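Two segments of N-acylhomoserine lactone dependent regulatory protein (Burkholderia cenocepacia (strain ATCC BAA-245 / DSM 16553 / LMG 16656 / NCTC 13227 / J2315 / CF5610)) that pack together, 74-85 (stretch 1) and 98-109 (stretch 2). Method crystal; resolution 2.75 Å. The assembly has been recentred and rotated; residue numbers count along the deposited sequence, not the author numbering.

Stretch 1, residues 74-85: GYVTIDPIIKRV
Stretch 2 98-109: DEPGDTAFWHDA

Stretch 1 leaves a helix at Gly 74, whose positive phi (65/40) suits glycine, passes through helical phi/psi at 75-77, and starts a new helix at 80-85. Stretch 2 is extended at Glu 99 and Pro 100, turns at Gly 101 (71/-173) and Asp 102 (47/48), and is helical from 103 to 109. The two helix axes approach to 12.1 Å with N-to-C directions at 110°. CA atoms lie 6.9 Å apart for Tyr 75 and Phe 105, and 7.1 Å for Pro 80 and Asp 102.

Apolar and aromatic packing dominates the 528 Å² buried in total. Phe 105 (chi1 178°, t; chi2 89°) has the largest area covered by the other stretch, 113 Å². Its edge meets the face of Tyr 75 (chi1 -75°, m; chi2 -19°): centroids are 5.4 Å apart, planes at 67°, and Tyr 75 CG lies 3.8 Å from Phe 105 CD1. Pro 80 CD sits 3.4 Å from the centroid of the Phe 105 ring, 9° off its normal, a CH-pi contact in which the puckered (C-gamma exo) Pro 80 ring places its CD methylene over the aromatic face. Ile 81 (m, t) brings CG1 to 3.6 Å from Trp 106 CH2 and CD1 to 4.3 Å from Phe 105 CE2; Trp 106 is m, chi2 117°.

Charged groups contribute at the margin. Arg 84 (m, t, p; chi4 -171°) forms a long salt bridge with Glu 99 (m, m; chi3 -34°), NH1 to OE1 3.5 Å. No clear direct hydrogen bond crosses the contact, but one water donates to Ile 78 O (3.1 Å) and to Asp 102 OD1 (2.7 Å), linking the stretches.

Asp 79, at the N-cap, caps the start of helix 80-85. Asp 79 (chi1 -166°, t) accepts weak bonds at OD1 from Ile 81 N (3.0 Å) and Ile 82 N (3.3 Å), while Pro 80 fits the first turn, where its missing amide hydrogen costs no helical bond.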

# COMPACT_ATOMS: atom_id res chain seq x y z
N GLY A 74 -21.16 19.40 5.03
CA GLY A 74 -21.06 18.71 3.75
C GLY A 74 -19.68 18.70 3.14
O GLY A 74 -19.54 18.85 1.92
N TYR A 75 -18.64 18.52 3.96
CA TYR A 75 -17.27 18.62 3.47
C TYR A 75 -16.86 17.46 2.58
O TYR A 75 -15.86 17.58 1.86
CB TYR A 75 -16.30 18.74 4.65
CG TYR A 75 -16.30 20.09 5.31
CD1 TYR A 75 -16.81 21.21 4.65
CD2 TYR A 75 -15.79 20.27 6.59
CE1 TYR A 75 -16.81 22.45 5.25
CE2 TYR A 75 -15.79 21.51 7.19
CZ TYR A 75 -16.30 22.59 6.52
OH TYR A 75 -16.31 23.83 7.12
N VAL A 76 -17.59 16.34 2.61
CA VAL A 76 -17.25 15.23 1.73
C VAL A 76 -17.38 15.64 0.27
O VAL A 76 -16.69 15.11 -0.61
CB VAL A 76 -18.11 13.99 2.05
CG1 VAL A 76 -19.59 14.28 1.80
CG2 VAL A 76 -17.65 12.79 1.24
N THR A 77 -18.26 16.61 -0.02
CA THR A 77 -18.46 17.05 -1.39
C THR A 77 -17.21 17.74 -1.94
O THR A 77 -16.89 17.60 -3.12
CB THR A 77 -19.67 17.99 -1.45
OG1 THR A 77 -20.85 17.26 -1.12
CG2 THR A 77 -19.82 18.60 -2.84
N ILE A 78 -16.49 18.47 -1.09
CA ILE A 78 -15.44 19.37 -1.55
C ILE A 78 -14.13 19.13 -0.80
O ILE A 78 -13.26 20.01 -0.77
CB ILE A 78 -15.89 20.83 -1.40
CG1 ILE A 78 -16.48 21.08 -0.00
CG2 ILE A 78 -16.92 21.18 -2.46
CD1 ILE A 78 -15.45 21.44 1.07
N ASP A 79 -13.98 17.95 -0.20
CA ASP A 79 -12.79 17.65 0.60
C ASP A 79 -11.53 17.78 -0.24
O ASP A 79 -11.29 16.97 -1.15
CB ASP A 79 -12.89 16.24 1.20
CG ASP A 79 -11.86 15.99 2.29
OD1 ASP A 79 -10.70 16.44 2.17
OD2 ASP A 79 -12.21 15.33 3.29
N PRO A 80 -10.69 18.78 0.04
CA PRO A 80 -9.49 19.00 -0.79
C PRO A 80 -8.48 17.87 -0.68
O PRO A 80 -7.80 17.57 -1.67
CB PRO A 80 -8.91 20.31 -0.24
CG PRO A 80 -9.96 20.87 0.69
CD PRO A 80 -10.75 19.71 1.17
N ILE A 81 -8.37 17.24 0.49
CA ILE A 81 -7.45 16.12 0.64
C ILE A 81 -7.89 14.95 -0.23
O ILE A 81 -7.08 14.31 -0.90
CB ILE A 81 -7.34 15.72 2.12
CG1 ILE A 81 -6.87 16.90 2.96
CG2 ILE A 81 -6.39 14.55 2.28
CD1 ILE A 81 -7.06 16.69 4.45
N ILE A 82 -9.19 14.65 -0.22
CA ILE A 82 -9.70 13.53 -1.01
C ILE A 82 -9.43 13.76 -2.49
O ILE A 82 -8.98 12.86 -3.21
CB ILE A 82 -11.20 13.31 -0.74
CG1 ILE A 82 -11.45 13.01 0.74
CG2 ILE A 82 -11.72 12.17 -1.60
CD1 ILE A 82 -10.80 11.75 1.24
N LYS A 83 -9.69 14.99 -2.96
CA LYS A 83 -9.47 15.30 -4.37
C LYS A 83 -8.00 15.13 -4.76
O LYS A 83 -7.70 14.78 -5.90
CB LYS A 83 -9.92 16.73 -4.68
CG LYS A 83 -11.35 17.05 -4.25
CD LYS A 83 -12.38 16.14 -4.90
CE LYS A 83 -13.80 16.52 -4.50
NZ LYS A 83 -14.14 17.93 -4.87
N ARG A 84 -7.09 15.35 -3.81
CA ARG A 84 -5.66 15.25 -4.10
C ARG A 84 -5.15 13.82 -4.03
O ARG A 84 -4.32 13.42 -4.86
CB ARG A 84 -4.87 16.16 -3.16
CG ARG A 84 -5.07 17.64 -3.45
CD ARG A 84 -4.17 18.51 -2.59
NE ARG A 84 -2.75 18.24 -2.82
CZ ARG A 84 -1.77 18.74 -2.08
NH1 ARG A 84 -2.06 19.54 -1.06
NH2 ARG A 84 -0.51 18.44 -2.35
N VAL A 85 -5.63 13.02 -3.07
CA VAL A 85 -5.17 11.63 -2.99
C VAL A 85 -5.89 10.73 -3.98
O VAL A 85 -5.36 9.67 -4.34
CB VAL A 85 -5.35 11.06 -1.57
CG1 VAL A 85 -4.69 11.97 -0.54
CG2 VAL A 85 -6.81 10.85 -1.25
N ASP A 98 -1.65 26.64 5.45
CA ASP A 98 -0.89 26.97 4.25
C ASP A 98 -1.53 26.45 2.97
O ASP A 98 -0.86 26.39 1.93
CB ASP A 98 0.53 26.42 4.37
CG ASP A 98 1.59 27.46 4.09
OD1 ASP A 98 1.50 28.13 3.04
OD2 ASP A 98 2.50 27.61 4.93
N GLU A 99 -2.80 26.09 3.00
CA GLU A 99 -3.34 25.55 1.76
C GLU A 99 -4.20 26.58 1.04
O GLU A 99 -4.90 27.37 1.69
CB GLU A 99 -4.18 24.29 2.03
CG GLU A 99 -3.39 23.10 2.57
CD GLU A 99 -2.31 22.60 1.61
OE1 GLU A 99 -2.52 22.67 0.38
OE2 GLU A 99 -1.26 22.14 2.10
N PRO A 100 -4.16 26.58 -0.29
CA PRO A 100 -4.93 27.55 -1.07
C PRO A 100 -6.36 27.10 -1.32
O PRO A 100 -6.63 25.92 -1.59
CB PRO A 100 -4.14 27.63 -2.39
CG PRO A 100 -3.56 26.26 -2.54
CD PRO A 100 -3.31 25.73 -1.14
N GLY A 101 -7.28 28.06 -1.25
CA GLY A 101 -8.69 27.78 -1.47
C GLY A 101 -9.29 26.98 -0.32
O GLY A 101 -8.67 26.74 0.72
N ASP A 102 -10.54 26.56 -0.55
CA ASP A 102 -11.31 25.76 0.42
C ASP A 102 -11.21 26.36 1.82
O ASP A 102 -10.95 25.68 2.81
CB ASP A 102 -10.85 24.30 0.41
CG ASP A 102 -10.87 23.69 -0.98
OD1 ASP A 102 -11.98 23.48 -1.52
OD2 ASP A 102 -9.78 23.41 -1.52
N THR A 103 -11.42 27.68 1.88
CA THR A 103 -11.15 28.42 3.11
C THR A 103 -11.95 27.88 4.28
O THR A 103 -11.42 27.74 5.39
CB THR A 103 -11.45 29.91 2.89
OG1 THR A 103 -10.77 30.35 1.71
CG2 THR A 103 -10.97 30.73 4.07
N ALA A 104 -13.23 27.55 4.06
CA ALA A 104 -14.06 27.05 5.15
C ALA A 104 -13.57 25.70 5.66
O ALA A 104 -13.61 25.43 6.86
CB ALA A 104 -15.52 26.94 4.69
N PHE A 105 -13.09 24.84 4.75
CA PHE A 105 -12.64 23.51 5.15
C PHE A 105 -11.43 23.61 6.08
O PHE A 105 -11.44 23.09 7.20
CB PHE A 105 -12.31 22.68 3.91
CG PHE A 105 -11.80 21.31 4.21
CD1 PHE A 105 -12.67 20.24 4.37
CD2 PHE A 105 -10.44 21.07 4.32
CE1 PHE A 105 -12.20 18.97 4.63
CE2 PHE A 105 -9.96 19.80 4.59
CZ PHE A 105 -10.84 18.75 4.75
N TRP A 106 -10.37 24.27 5.62
CA TRP A 106 -9.15 24.37 6.41
C TRP A 106 -9.36 25.18 7.68
O TRP A 106 -8.67 24.95 8.68
CB TRP A 106 -8.03 24.96 5.56
CG TRP A 106 -7.63 24.09 4.40
CD1 TRP A 106 -7.74 24.39 3.07
CD2 TRP A 106 -7.07 22.78 4.47
NE1 TRP A 106 -7.28 23.34 2.32
CE2 TRP A 106 -6.86 22.34 3.15
CE3 TRP A 106 -6.72 21.92 5.53
CZ2 TRP A 106 -6.32 21.09 2.85
CZ3 TRP A 106 -6.19 20.68 5.23
CH2 TRP A 106 -5.99 20.28 3.90
N HIS A 107 -10.29 26.14 7.67
CA HIS A 107 -10.60 26.91 8.87
C HIS A 107 -11.04 26.00 10.01
O HIS A 107 -10.50 26.08 11.12
CB HIS A 107 -11.69 27.95 8.55
CG HIS A 107 -12.31 28.58 9.76
ND1 HIS A 107 -11.74 29.66 10.41
CD2 HIS A 107 -13.45 28.29 10.43
CE1 HIS A 107 -12.51 30.00 11.43
NE2 HIS A 107 -13.55 29.19 11.46
N ASP A 108 -12.00 25.12 9.74
CA ASP A 108 -12.48 24.20 10.76
C ASP A 108 -11.40 23.18 11.15
O ASP A 108 -11.28 22.82 12.32
CB ASP A 108 -13.74 23.50 10.28
CG ASP A 108 -14.94 24.42 10.24
OD1 ASP A 108 -15.12 25.19 11.20
OD2 ASP A 108 -15.69 24.39 9.24
N ALA A 109 -10.63 22.71 10.17
CA ALA A 109 -9.55 21.77 10.46
C ALA A 109 -8.53 22.38 11.42
O ALA A 109 -8.18 21.78 12.44
CB ALA A 109 -8.87 21.33 9.16
O HOH W 1 -12.66 21.59 -3.37